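Local atomic coordinates of mRNA interferase YafQ (Escherichia coli, PDB entry 4MMG), a protein that cleaves mRNA at the ribosome within lysine codons followed by G or A, inhibiting translation elongation as the toxin of a type II toxin-antitoxin pair. Residues Arg7-Asp18 / Leu77-Thr87; Lys27-Leu35 / Ala65-Leu73. The protein carries 1 engineered substitution. All coordinates share one frame; numbering follows the deposited sequence. Where two conformers were deposited one is given.

Interaction 1: Arg7-Asp18 / Leu77-Thr87. With SO4 (sulfate ion), chain E.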
loop_
_atom_site.group_PDB
_atom_site.type_symbol
_atom_site.label_atom_id
_atom_site.label_comp_id
_atom_site.label_asym_id
_atom_site.label_seq_id
_atom_site.Cartn_x
_atom_site.Cartn_y
_atom_site.Cartn_z
ATOM N N ARG A 7 -11.176 8.672 10.949
ATOM C CA ARG A 7 -10.598 8.125 9.724
ATOM C C ARG A 7 -11.053 6.685 9.525
ATOM O O ARG A 7 -11.046 5.886 10.460
ATOM C CB ARG A 7 -9.069 8.197 9.771
ATOM C CG ARG A 7 -8.371 7.602 8.549
ATOM C CD ARG A 7 -6.850 7.543 8.737
ATOM N NE ARG A 7 -6.214 8.855 8.617
ATOM C CZ ARG A 7 -5.021 9.170 9.122
ATOM N NH1 ARG A 7 -4.307 8.271 9.802
ATOM N NH2 ARG A 7 -4.541 10.393 8.949
ATOM N N ASP A 8 -11.450 6.358 8.301
ATOM C CA ASP A 8 -11.925 5.016 8.004
ATOM C C ASP A 8 -10.813 4.125 7.451
ATOM O O ASP A 8 -9.661 4.538 7.354
ATOM C CB ASP A 8 -13.135 5.064 7.058
ATOM C CG ASP A 8 -12.764 5.300 5.595
ATOM O OD1 ASP A 8 -11.580 5.507 5.249
ATOM O OD2 ASP A 8 -13.691 5.281 4.762
ATOM N N ILE A 9 -11.146 2.895 7.101
ATOM C CA ILE A 9 -10.196 2.031 6.415
ATOM C C ILE A 9 -10.910 1.521 5.192
ATOM O O ILE A 9 -12.042 1.040 5.294
ATOM C CB ILE A 9 -9.769 0.828 7.264
ATOM C CG1 ILE A 9 -9.153 1.282 8.588
ATOM C CG2 ILE A 9 -8.752 -0.014 6.499
ATOM C CD1 ILE A 9 -8.922 0.144 9.557
ATOM N N GLU A 10 -10.269 1.632 4.033
ATOM C CA GLU A 10 -10.886 1.196 2.785
ATOM C C GLU A 10 -9.949 0.295 1.993
ATOM O O GLU A 10 -8.723 0.430 2.064
ATOM C CB GLU A 10 -11.279 2.396 1.919
ATOM C CG GLU A 10 -12.147 3.422 2.629
ATOM C CD GLU A 10 -12.500 4.601 1.744
ATOM O OE1 GLU A 10 -12.082 4.632 0.564
ATOM O OE2 GLU A 10 -13.207 5.506 2.232
ATOM N N TYR A 11 -10.544 -0.617 1.230
ATOM C CA TYR A 11 -9.803 -1.500 0.344
ATOM C C TYR A 11 -10.461 -1.445 -1.019
ATOM O O TYR A 11 -11.641 -1.778 -1.145
ATOM C CB TYR A 11 -9.843 -2.942 0.859
ATOM C CG TYR A 11 -9.285 -3.122 2.247
ATOM C CD1 TYR A 11 -10.064 -2.878 3.371
ATOM C CD2 TYR A 11 -7.974 -3.525 2.437
ATOM C CE1 TYR A 11 -9.550 -3.032 4.644
ATOM C CE2 TYR A 11 -7.454 -3.682 3.702
ATOM C CZ TYR A 11 -8.244 -3.441 4.800
ATOM O OH TYR A 11 -7.717 -3.598 6.064
ATOM N N SER A 12 -9.733 -1.024 -2.049
ATOM C CA SER A 12 -10.309 -1.038 -3.387
ATOM C C SER A 12 -10.599 -2.476 -3.804
ATOM O O SER A 12 -9.996 -3.424 -3.280
ATOM C CB SER A 12 -9.355 -0.413 -4.393
ATOM O OG SER A 12 -8.285 -1.304 -4.635
ATOM N N GLY A 13 -11.522 -2.650 -4.747
ATOM C CA GLY A 13 -11.775 -3.971 -5.291
ATOM C C GLY A 13 -10.513 -4.573 -5.885
ATOM O O GLY A 13 -10.231 -5.758 -5.701
ATOM N N GLN A 14 -9.732 -3.746 -6.572
ATOM C CA GLN A 14 -8.487 -4.225 -7.157
ATOM C C GLN A 14 -7.494 -4.687 -6.090
ATOM O O GLN A 14 -6.766 -5.657 -6.305
ATOM C CB GLN A 14 -7.857 -3.159 -8.049
ATOM C CG GLN A 14 -6.664 -3.668 -8.839
ATOM C CD GLN A 14 -7.040 -4.802 -9.772
ATOM O OE1 GLN A 14 -8.046 -4.730 -10.482
ATOM N NE2 GLN A 14 -6.249 -5.865 -9.763
ATOM N N TYR A 15 -7.477 -4.017 -4.936
ATOM C CA TYR A 15 -6.549 -4.395 -3.869
ATOM C C TYR A 15 -6.750 -5.839 -3.440
ATOM O O TYR A 15 -5.788 -6.582 -3.246
ATOM C CB TYR A 15 -6.686 -3.480 -2.651
ATOM C CG TYR A 15 -5.574 -3.696 -1.650
ATOM C CD1 TYR A 15 -4.311 -3.193 -1.894
ATOM C CD2 TYR A 15 -5.778 -4.417 -0.480
ATOM C CE1 TYR A 15 -3.284 -3.378 -1.012
ATOM C CE2 TYR A 15 -4.736 -4.611 0.429
ATOM C CZ TYR A 15 -3.488 -4.087 0.141
ATOM O OH TYR A 15 -2.415 -4.237 0.998
ATOM N N SER A 16 -8.005 -6.244 -3.300
ATOM C CA SER A 16 -8.299 -7.608 -2.889
ATOM C C SER A 16 -7.784 -8.623 -3.908
ATOM O O SER A 16 -7.251 -9.662 -3.526
ATOM C CB SER A 16 -9.799 -7.777 -2.659
ATOM O OG SER A 16 -10.217 -6.909 -1.623
ATOM N N LYS A 17 -7.936 -8.310 -5.193
ATOM C CA LYS A 17 -7.409 -9.174 -6.247
ATOM C C LYS A 17 -5.886 -9.220 -6.163
ATOM O O LYS A 17 -5.280 -10.290 -6.263
ATOM C CB LYS A 17 -7.842 -8.676 -7.623
ATOM C CG LYS A 17 -9.341 -8.759 -7.879
ATOM C CD LYS A 17 -9.667 -8.283 -9.281
ATOM C CE LYS A 17 -11.165 -8.352 -9.548
ATOM N NZ LYS A 17 -11.480 -7.984 -10.952
ATOM N N ASP A 18 -5.276 -8.057 -5.954
ATOM C CA ASP A 18 -3.819 -7.974 -5.843
ATOM C C ASP A 18 -3.279 -8.819 -4.686
ATOM O O ASP A 18 -2.245 -9.480 -4.814
ATOM C CB ASP A 18 -3.383 -6.518 -5.647
ATOM C CG ASP A 18 -3.549 -5.670 -6.897
ATOM O OD1 ASP A 18 -3.834 -6.212 -7.989
ATOM O OD2 ASP A 18 -3.374 -4.438 -6.783
ATOM N N LEU A 77 -3.812 8.319 1.918
ATOM C CA LEU A 77 -3.999 8.674 3.318
ATOM C C LEU A 77 -4.348 10.150 3.458
ATOM O O LEU A 77 -3.552 11.030 3.106
ATOM C CB LEU A 77 -2.752 8.345 4.144
ATOM C CG LEU A 77 -2.867 8.626 5.643
ATOM C CD1 LEU A 77 -3.872 7.690 6.277
ATOM C CD2 LEU A 77 -1.507 8.471 6.292
ATOM N N THR A 78 -5.558 10.408 3.945
ATOM C CA THR A 78 -5.965 11.758 4.319
ATOM C C THR A 78 -6.428 11.743 5.772
ATOM O O THR A 78 -6.362 10.708 6.443
ATOM C CB THR A 78 -7.112 12.264 3.432
ATOM O OG1 THR A 78 -8.318 11.569 3.774
ATOM C CG2 THR A 78 -6.791 12.055 1.958
ATOM N N ASP A 79 -6.898 12.884 6.266
ATOM C CA ASP A 79 -7.436 12.925 7.622
ATOM C C ASP A 79 -8.704 12.076 7.739
ATOM O O ASP A 79 -9.035 11.590 8.821
ATOM C CB ASP A 79 -7.724 14.365 8.059
ATOM C CG ASP A 79 -6.461 15.191 8.230
ATOM O OD1 ASP A 79 -5.357 14.609 8.260
ATOM O OD2 ASP A 79 -6.577 16.431 8.339
ATOM N N LYS A 80 -9.390 11.887 6.614
ATOM C CA LYS A 80 -10.677 11.197 6.587
ATOM C C LYS A 80 -10.586 9.719 6.220
ATOM O O LYS A 80 -11.453 8.926 6.591
ATOM C CB LYS A 80 -11.626 11.881 5.603
ATOM C CG LYS A 80 -12.017 13.288 5.998
ATOM C CD LYS A 80 -13.091 13.827 5.072
ATOM C CE LYS A 80 -13.386 15.277 5.401
ATOM N NZ LYS A 80 -13.326 15.499 6.873
ATOM N N LEU A 81 -9.561 9.337 5.472
ATOM C CA LEU A 81 -9.533 7.967 4.978
ATOM C C LEU A 81 -8.140 7.387 4.853
ATOM O O LEU A 81 -7.164 8.105 4.601
ATOM C CB LEU A 81 -10.291 7.848 3.647
ATOM C CG LEU A 81 -9.749 8.474 2.361
ATOM C CD1 LEU A 81 -8.703 7.590 1.680
ATOM C CD2 LEU A 81 -10.895 8.747 1.395
ATOM N N LEU A 82 -8.061 6.077 5.059
ATOM C CA LEU A 82 -6.899 5.303 4.646
ATOM C C LEU A 82 -7.428 4.298 3.645
ATOM O O LEU A 82 -8.298 3.497 3.976
ATOM C CB LEU A 82 -6.280 4.575 5.833
ATOM C CG LEU A 82 -5.320 3.418 5.528
ATOM C CD1 LEU A 82 -4.092 3.880 4.745
ATOM C CD2 LEU A 82 -4.895 2.736 6.827
ATOM N N ARG A 83 -6.925 4.346 2.419
ATOM C CA ARG A 83 -7.412 3.446 1.379
ATOM C C ARG A 83 -6.265 2.639 0.774
ATOM O O ARG A 83 -5.329 3.195 0.194
ATOM C CB ARG A 83 -8.143 4.230 0.286
ATOM C CG ARG A 83 -8.632 3.385 -0.877
ATOM C CD ARG A 83 -9.478 4.236 -1.820
ATOM N NE ARG A 83 -10.042 3.461 -2.917
ATOM C CZ ARG A 83 -11.251 2.900 -2.894
ATOM N NH1 ARG A 83 -12.029 3.027 -1.823
ATOM N NH2 ARG A 83 -11.683 2.210 -3.943
ATOM N N PHE A 84 -6.335 1.323 0.937
ATOM C CA PHE A 84 -5.387 0.426 0.289
ATOM C C PHE A 84 -5.810 0.234 -1.162
ATOM O O PHE A 84 -6.892 -0.286 -1.438
ATOM C CB PHE A 84 -5.319 -0.891 1.057
ATOM C CG PHE A 84 -4.795 -0.728 2.452
ATOM C CD1 PHE A 84 -3.447 -0.505 2.672
ATOM C CD2 PHE A 84 -5.651 -0.764 3.537
ATOM C CE1 PHE A 84 -2.954 -0.339 3.953
ATOM C CE2 PHE A 84 -5.175 -0.598 4.825
ATOM C CZ PHE A 84 -3.816 -0.388 5.035
ATOM N N GLU A 85 -4.963 0.665 -2.093
ATOM C CA GLU A 85 -5.369 0.786 -3.494
ATOM C C GLU A 85 -4.881 -0.328 -4.415
ATOM O O GLU A 85 -5.682 -0.931 -5.133
ATOM C CB GLU A 85 -4.962 2.155 -4.041
ATOM C CG GLU A 85 -5.536 2.468 -5.401
ATOM C CD GLU A 85 -7.046 2.650 -5.386
ATOM O OE1 GLU A 85 -7.631 2.890 -4.308
ATOM O OE2 GLU A 85 -7.659 2.555 -6.480
ATOM N N ARG A 86 -3.573 -0.569 -4.430
ATOM C CA ARG A 86 -2.988 -1.656 -5.214
ATOM C C ARG A 86 -1.758 -2.197 -4.513
ATOM O O ARG A 86 -1.134 -1.498 -3.707
ATOM C CB ARG A 86 -2.574 -1.185 -6.617
ATOM C CG ARG A 86 -3.733 -0.926 -7.571
ATOM C CD ARG A 86 -3.393 -1.345 -8.991
ATOM N NE ARG A 86 -3.174 -2.786 -9.100
ATOM C CZ ARG A 86 -2.723 -3.392 -10.194
ATOM N NH1 ARG A 86 -2.427 -2.683 -11.274
ATOM N NH2 ARG A 86 -2.546 -4.704 -10.198
ATOM N N THR A 87 -1.407 -3.437 -4.825
ATOM C CA THR A 87 -0.110 -3.966 -4.426
ATOM C C THR A 87 0.422 -4.930 -5.482
ATOM O O THR A 87 -0.346 -5.665 -6.108
ATOM C CB THR A 87 -0.147 -4.606 -3.012
ATOM O OG1 THR A 87 1.188 -4.882 -2.581
ATOM C CG2 THR A 87 -0.950 -5.897 -3.004
HETATM S S SO4 E . -11.169 2.567 -7.458
HETATM O O1 SO4 E . -10.349 2.610 -8.666
HETATM O O2 SO4 E . -10.333 2.813 -6.280
HETATM O O3 SO4 E . -11.804 1.253 -7.368
HETATM O O4 SO4 E . -12.197 3.600 -7.533
HETATM O O HOH W 1 -0.127 -8.759 -6.449
#
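Glu10 and Arg83 meet across two parallel strands, 8-11 and 81-87, the pairing that sets the N-terminal strand of this RelE-family toxin at one edge of its mixed sheet. Arg83 NH1, with the acceptor in its guanidinium plane, forms a salt bridge to Glu10 OE1 at 2.9 Å, on the anti side but 30° out of the plane of a carboxylate turned almost perpendicular to the guanidinium. The same arginine gives NE to Glu85 OE1 and NH2 to sulfate O2 (2.8 Å), so all three nitrogens are engaged. On the other face of the sheet Phe84 lies beside Tyr11, the rings near parallel but slid apart, with 3.4 Å between Phe84 CD2 and Tyr11 CE2. Phe84 CB sits squarely over the centre of the Tyr15 ring, a CH-pi contact, and helix 29-40 lies against both tyrosines through Met36.

Behind these side chains, the backbone of Glu10 is tied to strand 81-87 twice, its N donating to Leu82 O and its O accepting from Phe84 N. Ser12 then turns the chain into helix 13-18: its OG, set by chi1 of 73° between the backbone N and carbonyl carbon, donates to Glu85 O and caps the helix by accepting from Tyr15 N. Farther along the helix, Asp18 takes Arg86 in a side-on salt bridge, NE to OD2 and NH2 to OD1. Thr87 N also donates to Asp18 OD2, at 3.0 Å, while Gln14 NE2 and Arg86 NH2 reach OD1 from opposite faces of the carboxylate.

Interaction 2: Lys27-Leu35 / Ala65-Leu73; sequences KDMNKLKYL and AHVEPDWIL
Trp71 is wedged against the start of helix 29-35, and its indole divides this helix-on-sheet contact into a close-fitting interior and a polar margin. Lys27 runs along one face of the indole, antiparallel to the Trp71 side chain, its CB over the six-membered ring and its CE 3.5 Å from Trp71 CE3; Val67 CG1 rests on the opposite face, toward the rim. Asp28 O lies at the ring edge, near its plane, 3.3 Å from Trp71 CZ3, while Leu32 CB comes in obliquely on Trp71 CZ2 at 3.6 Å. Leu35 closes the apolar side with a single branch: CD2 spans two neighbouring strands, touching Ala65 CB on one and Leu73 CD2 on the other, and also meets Val67 CG2. Val67 and Glu68 form a classic beta bulge opposite Trp71.

Toward solvent the fit gives way to charges. Folded back by chi2 and chi3 near -60°, Lys27 brings NZ to Glu68 OE1 at 2.8 Å, on the syn side of the carboxylate. Lys31 stays extended and makes a looser link, its NZ 3.7 Å from Glu68 OE2. Glu68 is therefore shared by two lysines, one by a short salt bridge, the other by a long one with a water alongside.

Deeper in the fold, Leu32 and Leu73 both touch Tyr15 of helix 13-24, and Met29 leans on Ala22 and Gln23, so that helix 29-40 touches both helix 13-24 and strands 63-66 and 71-77.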
loop_
_atom_site.group_PDB
_atom_site.type_symbol
_atom_site.label_atom_id
_atom_site.label_comp_id
_atom_site.label_asym_id
_atom_site.label_seq_id
_atom_site.Cartn_x
_atom_site.Cartn_y
_atom_site.Cartn_z
ATOM N N LYS A 27 4.463 -14.665 -2.161
ATOM C CA LYS A 27 5.049 -13.544 -1.432
ATOM C C LYS A 27 4.895 -13.746 0.079
ATOM O O LYS A 27 3.966 -14.428 0.540
ATOM C CB LYS A 27 4.409 -12.215 -1.853
ATOM C CG LYS A 27 4.485 -11.908 -3.350
ATOM C CD LYS A 27 5.921 -11.890 -3.869
ATOM C CE LYS A 27 6.728 -10.821 -3.179
ATOM N NZ LYS A 27 8.082 -10.675 -3.787
ATOM N N ASP A 28 5.803 -13.151 0.842
ATOM C CA ASP A 28 5.730 -13.203 2.301
ATOM C C ASP A 28 4.660 -12.234 2.796
ATOM O O ASP A 28 4.921 -11.041 3.000
ATOM C CB ASP A 28 7.090 -12.842 2.896
ATOM C CG ASP A 28 7.122 -12.958 4.403
ATOM O OD1 ASP A 28 6.057 -13.154 5.023
ATOM O OD2 ASP A 28 8.233 -12.844 4.970
ATOM N N MET A 29 3.454 -12.750 3.007
ATOM C CA MET A 29 2.312 -11.890 3.281
ATOM C C MET A 29 2.431 -11.176 4.621
ATOM O O MET A 29 1.870 -10.089 4.808
ATOM C CB MET A 29 1.002 -12.676 3.172
ATOM C CG MET A 29 0.809 -13.351 1.817
ATOM S SD MET A 29 0.939 -12.225 0.421
ATOM C CE MET A 29 -0.521 -11.208 0.658
ATOM N N ASN A 30 3.182 -11.765 5.546
ATOM C CA ASN A 30 3.414 -11.100 6.819
ATOM C C ASN A 30 4.079 -9.730 6.660
ATOM O O ASN A 30 3.809 -8.823 7.443
ATOM C CB ASN A 30 4.223 -11.989 7.774
ATOM C CG ASN A 30 3.382 -13.090 8.402
ATOM O OD1 ASN A 30 2.157 -13.018 8.422
ATOM N ND2 ASN A 30 4.048 -14.112 8.929
ATOM N N LYS A 31 4.912 -9.561 5.635
ATOM C CA LYS A 31 5.562 -8.269 5.420
ATOM C C LYS A 31 4.550 -7.200 5.014
ATOM O O LYS A 31 4.620 -6.053 5.455
ATOM C CB LYS A 31 6.663 -8.378 4.363
ATOM C CG LYS A 31 7.843 -9.252 4.769
ATOM C CD LYS A 31 8.964 -9.116 3.745
ATOM C CE LYS A 31 10.208 -9.882 4.153
ATOM N NZ LYS A 31 11.336 -9.581 3.222
ATOM N N LEU A 32 3.594 -7.579 4.175
ATOM C CA LEU A 32 2.569 -6.635 3.761
ATOM C C LEU A 32 1.637 -6.334 4.932
ATOM O O LEU A 32 1.255 -5.182 5.158
ATOM C CB LEU A 32 1.773 -7.195 2.583
ATOM C CG LEU A 32 0.581 -6.346 2.141
ATOM C CD1 LEU A 32 1.052 -4.996 1.634
ATOM C CD2 LEU A 32 -0.248 -7.074 1.096
ATOM N N LYS A 33 1.281 -7.373 5.683
ATOM C CA LYS A 33 0.405 -7.201 6.838
ATOM C C LYS A 33 1.020 -6.253 7.873
ATOM O O LYS A 33 0.314 -5.412 8.437
ATOM C CB LYS A 33 0.068 -8.557 7.464
ATOM C CG LYS A 33 -0.834 -9.408 6.564
ATOM C CD LYS A 33 -0.993 -10.826 7.088
ATOM C CE LYS A 33 -1.826 -11.650 6.119
ATOM N NZ LYS A 33 -1.956 -13.073 6.533
ATOM N N TYR A 34 2.327 -6.360 8.095
ATOM C CA TYR A 34 2.972 -5.506 9.089
ATOM C C TYR A 34 2.875 -4.035 8.690
ATOM O O TYR A 34 2.534 -3.174 9.504
ATOM C CB TYR A 34 4.423 -5.930 9.322
ATOM C CG TYR A 34 5.034 -5.260 10.527
ATOM C CD1 TYR A 34 4.717 -5.693 11.804
ATOM C CD2 TYR A 34 5.901 -4.181 10.389
ATOM C CE1 TYR A 34 5.255 -5.085 12.921
ATOM C CE2 TYR A 34 6.452 -3.560 11.507
ATOM C CZ TYR A 34 6.118 -4.023 12.770
ATOM O OH TYR A 34 6.636 -3.436 13.903
ATOM N N LEU A 35 3.150 -3.761 7.420
ATOM C CA LEU A 35 3.044 -2.413 6.888
ATOM C C LEU A 35 1.615 -1.891 6.984
ATOM O O LEU A 35 1.381 -0.759 7.419
ATOM C CB LEU A 35 3.521 -2.393 5.441
ATOM C CG LEU A 35 3.288 -1.108 4.654
ATOM C CD1 LEU A 35 3.932 0.088 5.329
ATOM C CD2 LEU A 35 3.859 -1.295 3.255
ATOM N N ALA A 65 4.758 2.869 -0.888
ATOM C CA ALA A 65 5.707 2.294 0.072
ATOM C C ALA A 65 6.239 0.975 -0.469
ATOM O O ALA A 65 5.489 0.200 -1.068
ATOM C CB ALA A 65 5.047 2.079 1.430
ATOM N N HIS A 66 7.526 0.712 -0.265
ATOM C CA HIS A 66 8.114 -0.539 -0.728
ATOM C C HIS A 66 8.061 -1.592 0.367
ATOM O O HIS A 66 8.674 -1.421 1.426
ATOM C CB HIS A 66 9.571 -0.328 -1.150
ATOM C CG HIS A 66 9.742 0.147 -2.560
ATOM N ND1 HIS A 66 9.416 1.426 -2.964
ATOM C CD2 HIS A 66 10.231 -0.482 -3.657
ATOM C CE1 HIS A 66 9.701 1.563 -4.247
ATOM N NE2 HIS A 66 10.189 0.420 -4.693
ATOM N N VAL A 67 7.311 -2.667 0.132
ATOM C CA VAL A 67 7.359 -3.824 1.023
ATOM C C VAL A 67 8.697 -4.546 0.822
ATOM O O VAL A 67 9.318 -5.014 1.778
ATOM C CB VAL A 67 6.170 -4.780 0.759
ATOM C CG1 VAL A 67 6.142 -5.898 1.810
ATOM C CG2 VAL A 67 4.857 -4.006 0.744
ATOM N N GLU A 68 9.116 -4.630 -0.437
ATOM C CA GLU A 68 10.387 -5.239 -0.855
ATOM C C GLU A 68 10.853 -4.437 -2.071
ATOM O O GLU A 68 10.108 -3.594 -2.562
ATOM C CB GLU A 68 10.166 -6.704 -1.240
ATOM C CG GLU A 68 9.675 -7.565 -0.098
ATOM C CD GLU A 68 9.335 -8.977 -0.521
ATOM O OE1 GLU A 68 9.405 -9.288 -1.737
ATOM O OE2 GLU A 68 8.994 -9.777 0.378
ATOM N N PRO A 69 12.083 -4.682 -2.572
ATOM C CA PRO A 69 12.523 -3.832 -3.687
ATOM C C PRO A 69 11.592 -3.839 -4.906
ATOM O O PRO A 69 11.480 -2.814 -5.581
ATOM C CB PRO A 69 13.886 -4.423 -4.046
ATOM C CG PRO A 69 14.403 -4.912 -2.738
ATOM C CD PRO A 69 13.192 -5.502 -2.048
ATOM N N ASP A 70 10.930 -4.958 -5.180
ATOM C CA ASP A 70 9.957 -4.993 -6.275
ATOM C C ASP A 70 8.587 -5.459 -5.796
ATOM O O ASP A 70 7.879 -6.184 -6.498
ATOM C CB ASP A 70 10.459 -5.860 -7.437
ATOM C CG ASP A 70 9.644 -5.671 -8.716
ATOM O OD1 ASP A 70 9.157 -4.540 -8.968
ATOM O OD2 ASP A 70 9.485 -6.655 -9.476
ATOM N N TRP A 71 8.206 -5.023 -4.600
ATOM C CA TRP A 71 6.848 -5.231 -4.113
ATOM C C TRP A 71 6.399 -3.932 -3.478
ATOM O O TRP A 71 6.909 -3.535 -2.426
ATOM C CB TRP A 71 6.808 -6.361 -3.092
ATOM C CG TRP A 71 5.424 -6.733 -2.611
ATOM C CD1 TRP A 71 4.227 -6.265 -3.079
ATOM C CD2 TRP A 71 5.107 -7.673 -1.574
ATOM N NE1 TRP A 71 3.182 -6.863 -2.398
ATOM C CE2 TRP A 71 3.700 -7.728 -1.470
ATOM C CE3 TRP A 71 5.878 -8.475 -0.727
ATOM C CZ2 TRP A 71 3.053 -8.548 -0.545
ATOM C CZ3 TRP A 71 5.232 -9.289 0.197
ATOM C CH2 TRP A 71 3.834 -9.321 0.276
ATOM N N ILE A 72 5.452 -3.274 -4.141
ATOM C CA ILE A 72 4.986 -1.937 -3.793
ATOM C C ILE A 72 3.581 -2.004 -3.227
ATOM O O ILE A 72 2.771 -2.824 -3.677
ATOM C CB ILE A 72 4.889 -1.076 -5.062
ATOM C CG1 ILE A 72 6.194 -1.106 -5.834
ATOM C CG2 ILE A 72 4.474 0.365 -4.728
ATOM C CD1 ILE A 72 7.236 -0.403 -5.132
ATOM N N LEU A 73 3.295 -1.134 -2.262
ATOM C CA LEU A 73 1.934 -0.849 -1.827
ATOM C C LEU A 73 1.591 0.577 -2.236
ATOM O O LEU A 73 2.316 1.511 -1.879
ATOM C CB LEU A 73 1.810 -0.982 -0.314
ATOM C CG LEU A 73 0.485 -0.457 0.255
ATOM C CD1 LEU A 73 -0.660 -1.345 -0.176
ATOM C CD2 LEU A 73 0.513 -0.329 1.777
HETATM O O HOH W 2 6.713 -8.679 -6.014
HETATM O O HOH W 3 12.003 -10.833 0.816
#

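Interaction 2 is nested, along the chain, inside the loop that interaction 1 closes, and their centres lie about 15 Å apart on opposite sides of the chain's centre. Both reach one mixed sheet, in which strands 81-88 and 71-77 are neighbours: interaction 1 adds the edge strand 8-11, whereas interaction 2 lays helix 29-40 against the strands farther across. The two meet where Tyr15 CE1 packs on Leu73 CD1 at 3.4 Å and Thr87 OG1 bonds to Ile72 O, contacts which tie helix 13-24 and strand 81-88 to strand 71-77. Gln90, the engineered residue at the inferred proton-donor position, follows strand 81-88, with Arg86 and Trp71 about 10 and 9 Å from it, side chain to side chain.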